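3'-5' exonuclease crn-4 (Caenorhabditis elegans, PDB 5DK5) degrades RNA and DNA from the 3' end as a homodimeric, metal-dependent exonuclease of the DEDDh family and takes part in apoptotic DNA degradation. Local coordinates at residues 152-157 and 213-218; 16-21 and 115-120; 38-43 and 67-72; 27-32 and 72-77. All coordinates share one frame; numbering follows the deposited sequence.

Contact 1: 152-157 and 213-218; sequences YKIFTN and TVNELL
Lys153 and Asn215 lie alongside each other, pointing opposite ways, the lysine reaching beyond the amide to the backbone behind it. With CG anti to the backbone N (chi1 -178°) and the rest of the chain extended, the methylenes of Lys153 run beside the Asn215 amide, CB and CD each lying 3.6 Å from ND2. The ammonium then meets the Asn215 carbonyl: Lys153 NZ donates to Asn215 O at 2.8 Å, tilted 32° from the carbonyl plane, and has a second partner in Thr256 OG1 of strand 253-256. Ile154 meets the same amide obliquely, its CG1 3.3 Å from Asn215 ND2.

The contact joins the first turns of helix 151-161 to the start of strand 216-219, in the mixed sheet of the RNase H-like exonuclease fold. Here Asn215 and Glu216 both face Tyr148, forming a classic beta bulge. Asn215 OD1 accepts from the backbone N of Asn150, which fixes the amide that the two helix residues touch. Glu216 lies farther along, its OE2 4.2 Å from Lys153 CD and hydrogen-bonded to Asn150 ND2. Lys153 NZ and Glu216 OE2 remain 4.9 Å apart, so any attraction between them is probably a general electrostatic one.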
loop_
_atom_site.group_PDB
_atom_site.type_symbol
_atom_site.label_atom_id
_atom_site.label_comp_id
_atom_site.label_asym_id
_atom_site.label_seq_id
_atom_site.Cartn_x
_atom_site.Cartn_y
_atom_site.Cartn_z
ATOM N N TYR B 152 21.937 -0.595 21.226
ATOM C CA TYR B 152 23.026 -0.733 20.266
ATOM C C TYR B 152 24.109 0.301 20.536
ATOM O O TYR B 152 25.290 0.067 20.273
ATOM C CB TYR B 152 22.514 -0.586 18.834
ATOM C CG TYR B 152 23.575 -0.850 17.792
ATOM C CD1 TYR B 152 23.931 -2.147 17.454
ATOM C CD2 TYR B 152 24.223 0.197 17.149
ATOM C CE1 TYR B 152 24.901 -2.397 16.505
ATOM C CE2 TYR B 152 25.195 -0.045 16.196
ATOM C CZ TYR B 152 25.530 -1.343 15.878
ATOM O OH TYR B 152 26.497 -1.590 14.931
ATOM N N LYS B 153 23.696 1.450 21.053
ATOM C CA LYS B 153 24.633 2.505 21.404
ATOM C C LYS B 153 25.506 2.072 22.579
ATOM O O LYS B 153 26.698 2.376 22.623
ATOM C CB LYS B 153 23.883 3.788 21.745
ATOM C CG LYS B 153 24.781 4.958 22.088
ATOM C CD LYS B 153 23.952 6.186 22.411
ATOM C CE LYS B 153 24.821 7.351 22.841
ATOM N NZ LYS B 153 23.988 8.508 23.239
ATOM N N ILE B 154 24.905 1.364 23.529
ATOM C CA ILE B 154 25.648 0.824 24.661
ATOM C C ILE B 154 26.565 -0.288 24.174
ATOM O O ILE B 154 27.702 -0.419 24.629
ATOM C CB ILE B 154 24.704 0.281 25.754
ATOM C CG1 ILE B 154 23.727 1.374 26.192
ATOM C CG2 ILE B 154 25.510 -0.243 26.947
ATOM C CD1 ILE B 154 22.692 0.915 27.185
ATOM N N PHE B 155 26.057 -1.083 23.239
ATOM C CA PHE B 155 26.823 -2.165 22.638
ATOM C C PHE B 155 28.076 -1.632 21.952
ATOM O O PHE B 155 29.118 -2.286 21.954
ATOM C CB PHE B 155 25.950 -2.929 21.643
ATOM C CG PHE B 155 26.706 -3.914 20.804
ATOM C CD1 PHE B 155 27.221 -5.071 21.364
ATOM C CD2 PHE B 155 26.883 -3.695 19.448
ATOM C CE1 PHE B 155 27.910 -5.984 20.590
ATOM C CE2 PHE B 155 27.571 -4.604 18.668
ATOM C CZ PHE B 155 28.084 -5.750 19.240
ATOM N N THR B 156 27.967 -0.444 21.365
ATOM C CA THR B 156 29.113 0.213 20.747
ATOM C C THR B 156 30.185 0.512 21.791
ATOM O O THR B 156 31.368 0.252 21.570
ATOM C CB THR B 156 28.700 1.523 20.044
ATOM O OG1 THR B 156 27.864 1.222 18.922
ATOM C CG2 THR B 156 29.922 2.301 19.559
ATOM N N ASN B 157 29.764 1.062 22.927
ATOM C CA ASN B 157 30.686 1.388 24.009
ATOM C C ASN B 157 31.304 0.135 24.617
ATOM O O ASN B 157 32.489 0.116 24.948
ATOM C CB ASN B 157 29.973 2.195 25.096
ATOM C CG ASN B 157 29.444 3.522 24.588
ATOM O OD1 ASN B 157 29.915 4.046 23.577
ATOM N ND2 ASN B 157 28.464 4.078 25.293
ATOM N N THR B 213 21.622 2.383 30.851
ATOM C CA THR B 213 20.853 3.542 31.295
ATOM C C THR B 213 20.280 4.280 30.088
ATOM O O THR B 213 20.681 4.026 28.954
ATOM C CB THR B 213 21.717 4.527 32.110
ATOM O OG1 THR B 213 22.655 3.802 32.915
ATOM C CG2 THR B 213 20.852 5.401 33.007
ATOM N N VAL B 214 19.339 5.188 30.336
ATOM C CA VAL B 214 18.860 6.106 29.305
ATOM C C VAL B 214 20.040 6.859 28.690
ATOM O O VAL B 214 20.761 7.569 29.392
ATOM C CB VAL B 214 17.838 7.116 29.881
ATOM C CG1 VAL B 214 17.541 8.239 28.885
ATOM C CG2 VAL B 214 16.550 6.401 30.286
ATOM N N ASN B 215 20.230 6.694 27.383
ATOM C CA ASN B 215 21.334 7.335 26.671
ATOM C C ASN B 215 20.863 8.209 25.509
ATOM O O ASN B 215 21.674 8.852 24.841
ATOM C CB ASN B 215 22.315 6.277 26.159
ATOM C CG ASN B 215 21.636 5.189 25.351
ATOM O OD1 ASN B 215 20.448 5.273 25.041
ATOM N ND2 ASN B 215 22.396 4.159 24.999
ATOM N N GLU B 216 19.554 8.228 25.270
ATOM C CA GLU B 216 18.975 9.071 24.228
ATOM C C GLU B 216 17.705 9.758 24.717
ATOM O O GLU B 216 16.878 9.151 25.401
ATOM C CB GLU B 216 18.678 8.248 22.971
ATOM C CG GLU B 216 19.928 7.830 22.205
ATOM C CD GLU B 216 19.623 7.282 20.822
ATOM O OE1 GLU B 216 18.431 7.189 20.459
ATOM O OE2 GLU B 216 20.580 6.943 20.093
ATOM N N LEU B 217 17.573 11.034 24.362
ATOM C CA LEU B 217 16.413 11.840 24.717
ATOM C C LEU B 217 15.842 12.499 23.468
ATOM O O LEU B 217 16.569 12.751 22.508
ATOM C CB LEU B 217 16.786 12.914 25.741
ATOM C CG LEU B 217 17.597 12.480 26.963
ATOM C CD1 LEU B 217 18.167 13.701 27.663
ATOM C CD2 LEU B 217 16.744 11.667 27.918
ATOM N N LEU B 218 14.541 12.775 23.487
ATOM C CA LEU B 218 13.891 13.495 22.399
ATOM C C LEU B 218 13.591 14.930 22.818
ATOM O O LEU B 218 12.810 15.168 23.742
ATOM C CB LEU B 218 12.606 12.783 21.973
ATOM C CG LEU B 218 12.761 11.381 21.376
ATOM C CD1 LEU B 218 11.422 10.897 20.835
ATOM C CD2 LEU B 218 13.824 11.344 20.281
#

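Contact 2: 16-21 and 115-120; sequences CPFDTL and KFAFVC
Phe18 meets segment 115-120 with its ring, one face of which lies against Ala117. The methyl CB of Ala117 sits over the ring centre, 3.7 Å from the centroid and 9° off the normal, a nearly axial CH-pi contact. Lys115 C approaches the same ring at its edge, near the ring plane, as does Cys16 SG, which also accepts a hydrogen bond from Phe18 N. Val214 touches Phe18 as well, extending the apolar surroundings of the ring.

At Thr20 the chain enters strand 20-28, which runs parallel to strand 116-120 in the central sheet of the exonuclease fold. Thr20 O takes a long, weak hydrogen bond from Ala117 N at 3.4 Å, and Phe116 CA makes a CA-H...O contact with the same oxygen. Thr20 CB and Phe116 CB are 4.1 Å apart.

Leu21 pairs with Ala117, and both side chains lie on one face of the sheet. Leu21 CA is 3.5 Å from Ala117 O in a second CA-H...O contact, while its CB packs against Val119 CG2 at 4.0 Å. Leu202 and Ile198 of helix 191-207 cover this face. Leu22 takes up the backbone bonding with Ala117 and Val119; within the two segments the N-H bonding is a single weak bond, to which apolar contacts add, with the Ala117 methyl over the face of the Phe18 ring.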
loop_
_atom_site.group_PDB
_atom_site.type_symbol
_atom_site.label_atom_id
_atom_site.label_comp_id
_atom_site.label_asym_id
_atom_site.label_seq_id
_atom_site.Cartn_x
_atom_site.Cartn_y
_atom_site.Cartn_z
ATOM N N CYS B 16 22.034 -0.251 36.881
ATOM C CA CYS B 16 20.900 0.379 36.209
ATOM C C CYS B 16 19.977 1.055 37.225
ATOM O O CYS B 16 19.601 0.439 38.220
ATOM C CB CYS B 16 20.124 -0.657 35.397
ATOM S SG CYS B 16 18.678 0.008 34.533
ATOM N N PRO B 17 19.601 2.322 36.975
ATOM C CA PRO B 17 18.786 3.049 37.956
ATOM C C PRO B 17 17.297 2.698 37.910
ATOM O O PRO B 17 16.525 3.243 38.700
ATOM C CB PRO B 17 19.007 4.507 37.563
ATOM C CG PRO B 17 19.186 4.458 36.090
ATOM C CD PRO B 17 19.912 3.162 35.802
ATOM N N PHE B 18 16.905 1.812 36.999
ATOM C CA PHE B 18 15.513 1.388 36.870
ATOM C C PHE B 18 15.334 -0.030 37.401
ATOM O O PHE B 18 16.176 -0.895 37.171
ATOM C CB PHE B 18 15.060 1.458 35.409
ATOM C CG PHE B 18 15.190 2.824 34.799
ATOM C CD1 PHE B 18 14.176 3.755 34.934
ATOM C CD2 PHE B 18 16.325 3.175 34.089
ATOM C CE1 PHE B 18 14.292 5.013 34.374
ATOM C CE2 PHE B 18 16.447 4.431 33.526
ATOM C CZ PHE B 18 15.430 5.351 33.670
ATOM N N ASP B 19 14.238 -0.262 38.117
ATOM C CA ASP B 19 13.911 -1.602 38.598
ATOM C C ASP B 19 13.229 -2.429 37.508
ATOM O O ASP B 19 13.178 -3.656 37.592
ATOM C CB ASP B 19 13.013 -1.523 39.835
ATOM C CG ASP B 19 13.804 -1.353 41.120
ATOM O OD1 ASP B 19 14.884 -0.725 41.084
ATOM O OD2 ASP B 19 13.346 -1.853 42.170
ATOM N N THR B 20 12.710 -1.748 36.490
ATOM C CA THR B 20 12.017 -2.408 35.388
ATOM C C THR B 20 12.436 -1.822 34.043
ATOM O O THR B 20 12.494 -0.604 33.875
ATOM C CB THR B 20 10.487 -2.283 35.526
ATOM O OG1 THR B 20 10.078 -2.768 36.810
ATOM C CG2 THR B 20 9.775 -3.079 34.437
ATOM N N LEU B 21 12.728 -2.706 33.093
ATOM C CA LEU B 21 13.031 -2.311 31.722
ATOM C C LEU B 21 12.094 -3.018 30.748
ATOM O O LEU B 21 11.992 -4.245 30.744
ATOM C CB LEU B 21 14.486 -2.627 31.375
ATOM C CG LEU B 21 15.555 -1.862 32.158
ATOM C CD1 LEU B 21 16.937 -2.369 31.787
ATOM C CD2 LEU B 21 15.449 -0.363 31.909
ATOM N N LYS B 115 10.062 5.507 36.739
ATOM C CA LYS B 115 10.743 4.418 37.439
ATOM C C LYS B 115 10.910 3.190 36.546
ATOM O O LYS B 115 11.298 2.117 37.009
ATOM C CB LYS B 115 9.983 4.051 38.713
ATOM C CG LYS B 115 10.078 5.119 39.789
ATOM C CD LYS B 115 9.546 4.628 41.121
ATOM C CE LYS B 115 9.668 5.702 42.191
ATOM N NZ LYS B 115 9.126 5.251 43.501
ATOM N N PHE B 116 10.610 3.359 35.264
ATOM C CA PHE B 116 10.883 2.337 34.264
ATOM C C PHE B 116 11.280 3.029 32.966
ATOM O O PHE B 116 10.954 4.198 32.758
ATOM C CB PHE B 116 9.666 1.435 34.050
ATOM C CG PHE B 116 8.516 2.121 33.368
ATOM C CD1 PHE B 116 7.599 2.856 34.097
ATOM C CD2 PHE B 116 8.355 2.027 31.995
ATOM C CE1 PHE B 116 6.542 3.487 33.472
ATOM C CE2 PHE B 116 7.299 2.655 31.364
ATOM C CZ PHE B 116 6.392 3.387 32.102
ATOM N N ALA B 117 11.992 2.312 32.103
ATOM C CA ALA B 117 12.431 2.865 30.825
ATOM C C ALA B 117 12.334 1.824 29.719
ATOM O O ALA B 117 12.487 0.626 29.961
ATOM C CB ALA B 117 13.853 3.382 30.937
ATOM N N PHE B 118 12.078 2.294 28.502
ATOM C CA PHE B 118 11.980 1.410 27.352
ATOM C C PHE B 118 13.352 1.155 26.740
ATOM O O PHE B 118 14.208 2.039 26.721
ATOM C CB PHE B 118 11.032 1.996 26.302
ATOM C CG PHE B 118 9.594 1.991 26.723
ATOM C CD1 PHE B 118 8.822 0.852 26.577
ATOM C CD2 PHE B 118 9.015 3.120 27.274
ATOM C CE1 PHE B 118 7.498 0.841 26.969
ATOM C CE2 PHE B 118 7.692 3.115 27.669
ATOM C CZ PHE B 118 6.933 1.974 27.516
ATOM N N VAL B 119 13.548 -0.066 26.255
ATOM C CA VAL B 119 14.785 -0.461 25.593
ATOM C C VAL B 119 14.492 -0.852 24.150
ATOM O O VAL B 119 13.539 -1.585 23.880
ATOM C CB VAL B 119 15.462 -1.638 26.318
ATOM C CG1 VAL B 119 16.776 -2.007 25.639
ATOM C CG2 VAL B 119 15.690 -1.295 27.786
ATOM N N CYS B 120 15.313 -0.355 23.230
ATOM C CA CYS B 120 15.167 -0.664 21.813
ATOM C C CYS B 120 16.539 -0.956 21.218
ATOM O O CYS B 120 17.564 -0.655 21.831
ATOM C CB CYS B 120 14.492 0.493 21.073
ATOM S SG CYS B 120 12.879 0.966 21.744
#

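Contact 3: 38-43 and 67-72; sequences PCEVIQ and KPVLNR
The carboxylate of Glu40 faces three consecutive backbone N-H groups of the turn at Val69, Leu70 and Asn71. Val69 N donates to Glu40 OE2 at 2.8 Å, and Leu70 N reaches the same oxygen at 3.0 Å from the opposite face of its plane; both use the syn side. Asn71 N binds Glu40 OE1 at 3.1 Å, also syn, and Leu70 N adds a weak, bent bond to OE1. The Glu40 chain is extended beyond CG (chi2 172°), which carries the carboxylate across to the turn. An alanine here would probably leave the three N-H groups without their shared acceptor and set the turn free to shift.

Apolar groups border the carboxylate. Pro68 CB lies 3.3 Å from Glu40 OE1, Leu70 CB touches the same oxygen, and Ile42 CG2 packs on the Pro68 ring. Pro38 CB meets Leu70 CD1 at 3.8 Å. A water donates to Glu40 OE1 at 2.7 Å and to Pro38 O, and accepts from Asn71 ND2.

Farther out, Glu40 is held by backbone bonding to Thr29, and Gln133 and Leu136 of helix 124-136 pack on its side chain. Asn71 OD1 binds Thr73 N of the second subunit, which places the turn at the dimer interface. The segment 38-43 leads into strand 41-50, where Ile42 and Gln43 form a classic beta bulge opposite the magnesium ligand Glu27. The converging N-H groups would be expected to stabilise Glu40 as a buried anion and so favour its ionised form.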
loop_
_atom_site.group_PDB
_atom_site.type_symbol
_atom_site.label_atom_id
_atom_site.label_comp_id
_atom_site.label_asym_id
_atom_site.label_seq_id
_atom_site.Cartn_x
_atom_site.Cartn_y
_atom_site.Cartn_z
ATOM N N PRO B 38 4.535 6.430 4.292
ATOM C CA PRO B 38 3.928 6.794 5.577
ATOM C C PRO B 38 3.765 5.589 6.499
ATOM O O PRO B 38 2.655 5.090 6.682
ATOM C CB PRO B 38 2.574 7.368 5.159
ATOM C CG PRO B 38 2.211 6.572 3.960
ATOM C CD PRO B 38 3.514 6.292 3.238
ATOM N N CYS B 39 4.877 5.140 7.077
ATOM C CA CYS B 39 4.896 3.947 7.916
ATOM C C CYS B 39 3.881 4.015 9.053
ATOM O O CYS B 39 3.903 4.940 9.866
ATOM C CB CYS B 39 6.298 3.734 8.493
ATOM S SG CYS B 39 7.587 3.503 7.250
ATOM N N GLU B 40 2.992 3.025 9.092
ATOM C CA GLU B 40 2.024 2.869 10.174
ATOM C C GLU B 40 2.332 1.617 10.981
ATOM O O GLU B 40 2.641 0.573 10.413
ATOM C CB GLU B 40 0.603 2.778 9.624
ATOM C CG GLU B 40 0.136 4.000 8.870
ATOM C CD GLU B 40 -1.202 3.773 8.201
ATOM O OE1 GLU B 40 -1.228 3.145 7.121
ATOM O OE2 GLU B 40 -2.230 4.209 8.762
ATOM N N VAL B 41 2.231 1.721 12.303
ATOM C CA VAL B 41 2.437 0.578 13.185
ATOM C C VAL B 41 1.407 -0.512 12.907
ATOM O O VAL B 41 0.210 -0.233 12.825
ATOM C CB VAL B 41 2.347 0.993 14.668
ATOM C CG1 VAL B 41 2.478 -0.221 15.584
ATOM C CG2 VAL B 41 3.416 2.019 14.998
ATOM N N ILE B 42 1.876 -1.751 12.768
ATOM C CA ILE B 42 0.991 -2.894 12.544
ATOM C C ILE B 42 1.206 -3.993 13.586
ATOM O O ILE B 42 0.418 -4.935 13.670
ATOM C CB ILE B 42 1.175 -3.485 11.132
ATOM C CG1 ILE B 42 2.645 -3.818 10.871
ATOM C CG2 ILE B 42 0.657 -2.502 10.084
ATOM C CD1 ILE B 42 2.887 -4.490 9.533
ATOM N N GLN B 43 2.270 -3.874 14.375
ATOM C CA GLN B 43 2.450 -4.741 15.534
ATOM C C GLN B 43 3.144 -3.996 16.672
ATOM O O GLN B 43 4.084 -3.232 16.454
ATOM C CB GLN B 43 3.239 -5.997 15.165
ATOM C CG GLN B 43 3.273 -7.027 16.287
ATOM C CD GLN B 43 3.810 -8.373 15.842
ATOM O OE1 GLN B 43 4.335 -8.515 14.737
ATOM N NE2 GLN B 43 3.679 -9.372 16.707
ATOM N N LYS B 67 -4.307 -2.253 13.063
ATOM C CA LYS B 67 -4.846 -2.036 11.728
ATOM C C LYS B 67 -4.430 -0.660 11.195
ATOM O O LYS B 67 -4.802 0.360 11.776
ATOM C CB LYS B 67 -6.372 -2.152 11.734
ATOM C CG LYS B 67 -6.999 -1.993 10.345
ATOM C CD LYS B 67 -8.506 -1.841 10.409
ATOM C CE LYS B 67 -9.188 -3.155 10.722
ATOM N NZ LYS B 67 -10.664 -2.993 10.833
ATOM N N PRO B 68 -3.660 -0.624 10.090
ATOM C CA PRO B 68 -3.315 0.658 9.462
ATOM C C PRO B 68 -4.490 1.230 8.671
ATOM O O PRO B 68 -5.392 0.470 8.323
ATOM C CB PRO B 68 -2.153 0.291 8.541
ATOM C CG PRO B 68 -2.419 -1.118 8.166
ATOM C CD PRO B 68 -3.084 -1.763 9.350
ATOM N N VAL B 69 -4.478 2.533 8.392
ATOM C CA VAL B 69 -5.603 3.187 7.719
ATOM C C VAL B 69 -5.202 3.915 6.434
ATOM O O VAL B 69 -6.053 4.208 5.597
ATOM C CB VAL B 69 -6.299 4.200 8.654
ATOM C CG1 VAL B 69 -6.877 3.489 9.871
ATOM C CG2 VAL B 69 -5.332 5.298 9.082
ATOM N N LEU B 70 -3.914 4.216 6.283
ATOM C CA LEU B 70 -3.423 4.875 5.072
ATOM C C LEU B 70 -3.136 3.850 3.977
ATOM O O LEU B 70 -3.493 4.050 2.817
ATOM C CB LEU B 70 -2.161 5.689 5.364
ATOM C CG LEU B 70 -2.282 6.802 6.406
ATOM C CD1 LEU B 70 -0.939 7.483 6.594
ATOM C CD2 LEU B 70 -3.341 7.813 5.999
ATOM N N ASN B 71 -2.475 2.763 4.362
ATOM C CA ASN B 71 -2.213 1.641 3.467
ATOM C C ASN B 71 -2.669 0.357 4.138
ATOM O O ASN B 71 -1.973 -0.197 4.990
ATOM C CB ASN B 71 -0.733 1.568 3.100
ATOM C CG ASN B 71 -0.289 2.745 2.254
ATOM O OD1 ASN B 71 -0.589 2.815 1.061
ATOM N ND2 ASN B 71 0.429 3.679 2.868
ATOM N N ARG B 72 -3.851 -0.102 3.748
ATOM C CA ARG B 72 -4.547 -1.160 4.468
ATOM C C ARG B 72 -4.186 -2.554 3.972
ATOM O O ARG B 72 -4.485 -3.546 4.636
ATOM C CB ARG B 72 -6.053 -0.935 4.366
ATOM C CG ARG B 72 -6.473 0.422 4.907
ATOM C CD ARG B 72 -7.949 0.696 4.738
ATOM N NE ARG B 72 -8.202 2.132 4.774
ATOM C CZ ARG B 72 -9.406 2.690 4.742
ATOM N NH1 ARG B 72 -10.497 1.937 4.677
ATOM N NH2 ARG B 72 -9.518 4.008 4.776
HETATM O O HOH W 1 1.068 2.978 5.770
#

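Contact 4: 27-32 and 72-77; sequences ETTSDA and RTLTKN
Thr75, the N-cap of helix 76-82, joins that helix start to segment 27-32, which leaves the central sheet just after the magnesium ligand Glu27. Its OG1 stands between the backbone N and the carbonyl carbon (chi1 67°), where it donates to Ser30 O at 2.8 Å. Thr75 OG1 also accepts from Cys78 N, so one hydroxyl both caps the helix and ties it to segment 27-32.

Asn77 also has CG between N and C (chi1 60°), and its amide faces Asp31 and Ala32. Ala32 N donates to Asn77 OD1 at 3.0 Å along a nearly straight N-H, from above the amide carbonyl plane. Asn77 ND2 makes a weak bond to Asp31 OD1 at 3.4 Å; amide and carboxylate planes are turned 38° apart. The other oxygen, Asp31 OD2, accepts from Lys76 N of the second subunit, which brings the dimer interface to this contact. A leucine in place of Asn77 would probably leave Ala32 N without its acceptor and let the segment at Ala32 move away.

Thr29 CG2 and Leu74 CD2 meet at 3.7 Å, their side chains crossing at about a right angle. One water accepts from both Ser30 N and Thr75 N. A second donates to Asn77 OD1 at 2.6 Å and lies 2.8 Å from Ser30 OG.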
loop_
_atom_site.group_PDB
_atom_site.type_symbol
_atom_site.label_atom_id
_atom_site.label_comp_id
_atom_site.label_asym_id
_atom_site.label_seq_id
_atom_site.Cartn_x
_atom_site.Cartn_y
_atom_site.Cartn_z
ATOM N N GLU B 27 6.639 -2.902 14.562
ATOM C CA GLU B 27 6.724 -3.257 13.151
ATOM C C GLU B 27 5.712 -2.406 12.405
ATOM O O GLU B 27 4.636 -2.118 12.932
ATOM C CB GLU B 27 6.460 -4.747 12.935
ATOM C CG GLU B 27 7.427 -5.650 13.686
ATOM C CD GLU B 27 8.874 -5.457 13.264
ATOM O OE1 GLU B 27 9.115 -5.167 12.073
ATOM O OE2 GLU B 27 9.768 -5.591 14.128
ATOM N N THR B 28 6.065 -1.995 11.190
ATOM C CA THR B 28 5.243 -1.060 10.431
ATOM C C THR B 28 4.944 -1.550 9.022
ATOM O O THR B 28 5.557 -2.498 8.531
ATOM C CB THR B 28 5.926 0.325 10.311
ATOM O OG1 THR B 28 7.029 0.245 9.398
ATOM C CG2 THR B 28 6.423 0.814 11.670
ATOM N N THR B 29 3.990 -0.889 8.378
ATOM C CA THR B 29 3.803 -1.041 6.946
ATOM C C THR B 29 5.060 -0.526 6.265
ATOM O O THR B 29 5.778 0.303 6.826
ATOM C CB THR B 29 2.579 -0.271 6.438
ATOM O OG1 THR B 29 2.688 1.105 6.825
ATOM C CG2 THR B 29 1.299 -0.858 7.014
ATOM N N SER B 30 5.334 -1.016 5.062
ATOM C CA SER B 30 6.525 -0.596 4.340
ATOM C C SER B 30 6.507 -1.045 2.887
ATOM O O SER B 30 5.747 -1.935 2.500
ATOM C CB SER B 30 7.779 -1.141 5.024
ATOM O OG SER B 30 7.743 -2.556 5.075
ATOM N N ASP B 31 7.349 -0.395 2.095
ATOM C CA ASP B 31 7.621 -0.792 0.722
ATOM C C ASP B 31 9.117 -0.614 0.502
ATOM O O ASP B 31 9.574 0.479 0.170
ATOM C CB ASP B 31 6.810 0.043 -0.270
ATOM C CG ASP B 31 6.959 -0.441 -1.701
ATOM O OD1 ASP B 31 7.142 -1.661 -1.904
ATOM O OD2 ASP B 31 6.893 0.399 -2.624
ATOM N N ALA B 32 9.861 -1.700 0.699
ATOM C CA ALA B 32 11.321 -1.671 0.824
ATOM C C ALA B 32 12.031 -0.710 -0.131
ATOM O O ALA B 32 12.980 -0.030 0.259
ATOM C CB ALA B 32 11.869 -3.075 0.633
ATOM N N ARG B 72 -3.851 -0.102 3.748
ATOM C CA ARG B 72 -4.547 -1.160 4.468
ATOM C C ARG B 72 -4.186 -2.554 3.972
ATOM O O ARG B 72 -4.485 -3.546 4.636
ATOM C CB ARG B 72 -6.053 -0.935 4.366
ATOM C CG ARG B 72 -6.473 0.422 4.907
ATOM C CD ARG B 72 -7.949 0.696 4.738
ATOM N NE ARG B 72 -8.202 2.132 4.774
ATOM C CZ ARG B 72 -9.406 2.690 4.742
ATOM N NH1 ARG B 72 -10.497 1.937 4.677
ATOM N NH2 ARG B 72 -9.518 4.008 4.776
ATOM N N THR B 73 -3.544 -2.623 2.810
ATOM C CA THR B 73 -3.041 -3.887 2.278
ATOM C C THR B 73 -1.527 -3.937 2.421
ATOM O O THR B 73 -0.817 -3.133 1.817
ATOM C CB THR B 73 -3.403 -4.079 0.791
ATOM O OG1 THR B 73 -4.785 -3.777 0.575
ATOM C CG2 THR B 73 -3.121 -5.511 0.357
ATOM N N LEU B 74 -1.033 -4.876 3.221
ATOM C CA LEU B 74 0.405 -5.058 3.368
ATOM C C LEU B 74 1.026 -5.484 2.043
ATOM O O LEU B 74 0.520 -6.384 1.375
ATOM C CB LEU B 74 0.719 -6.101 4.444
ATOM C CG LEU B 74 0.205 -5.839 5.862
ATOM C CD1 LEU B 74 0.748 -6.904 6.802
ATOM C CD2 LEU B 74 0.588 -4.448 6.348
ATOM N N THR B 75 2.124 -4.837 1.667
ATOM C CA THR B 75 2.869 -5.247 0.489
ATOM C C THR B 75 3.478 -6.613 0.759
ATOM O O THR B 75 3.610 -7.021 1.913
ATOM C CB THR B 75 3.979 -4.249 0.123
ATOM O OG1 THR B 75 4.986 -4.252 1.143
ATOM C CG2 THR B 75 3.412 -2.845 -0.027
ATOM N N LYS B 76 3.845 -7.321 -0.301
ATOM C CA LYS B 76 4.397 -8.660 -0.154
ATOM C C LYS B 76 5.713 -8.628 0.618
ATOM O O LYS B 76 5.966 -9.491 1.457
ATOM C CB LYS B 76 4.602 -9.303 -1.528
ATOM C CG LYS B 76 5.146 -10.722 -1.491
ATOM C CD LYS B 76 4.187 -11.685 -0.801
ATOM C CE LYS B 76 4.782 -13.080 -0.694
ATOM N NZ LYS B 76 5.155 -13.640 -2.024
ATOM N N ASN B 77 6.546 -7.630 0.338
ATOM C CA ASN B 77 7.841 -7.521 0.999
ATOM C C ASN B 77 7.688 -7.133 2.469
ATOM O O ASN B 77 8.528 -7.480 3.299
ATOM C CB ASN B 77 8.741 -6.517 0.267
ATOM C CG ASN B 77 8.152 -5.120 0.219
ATOM O OD1 ASN B 77 8.424 -4.291 1.087
ATOM N ND2 ASN B 77 7.356 -4.845 -0.809
HETATM O O HOH W 2 3.096 -2.341 3.435
HETATM O O HOH W 3 9.549 -3.835 3.376
#

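Overall arrangement
All four contacts reach the same mixed sheet, on two sides of the chain's centre. Contacts 1 and 2 have centres 12 Å apart and touch where Thr213 and Val214 pack on Pro17 and Phe18. Contacts 3 and 4, with centres 8 Å apart, meet through the pairing of strands 20-28 and 41-50 and share Arg72. Centres of contacts from different pairs lie about 28 to 31 Å apart. Along the chain, contact 3 is nested within contact 4 and both within contact 2, while contact 1 follows. Strand 20-28 runs from contact 2 at its start, past the magnesium ligand Asp25, to the ligand Glu27 near its end, beyond which contacts 3 and 4 border the second subunit.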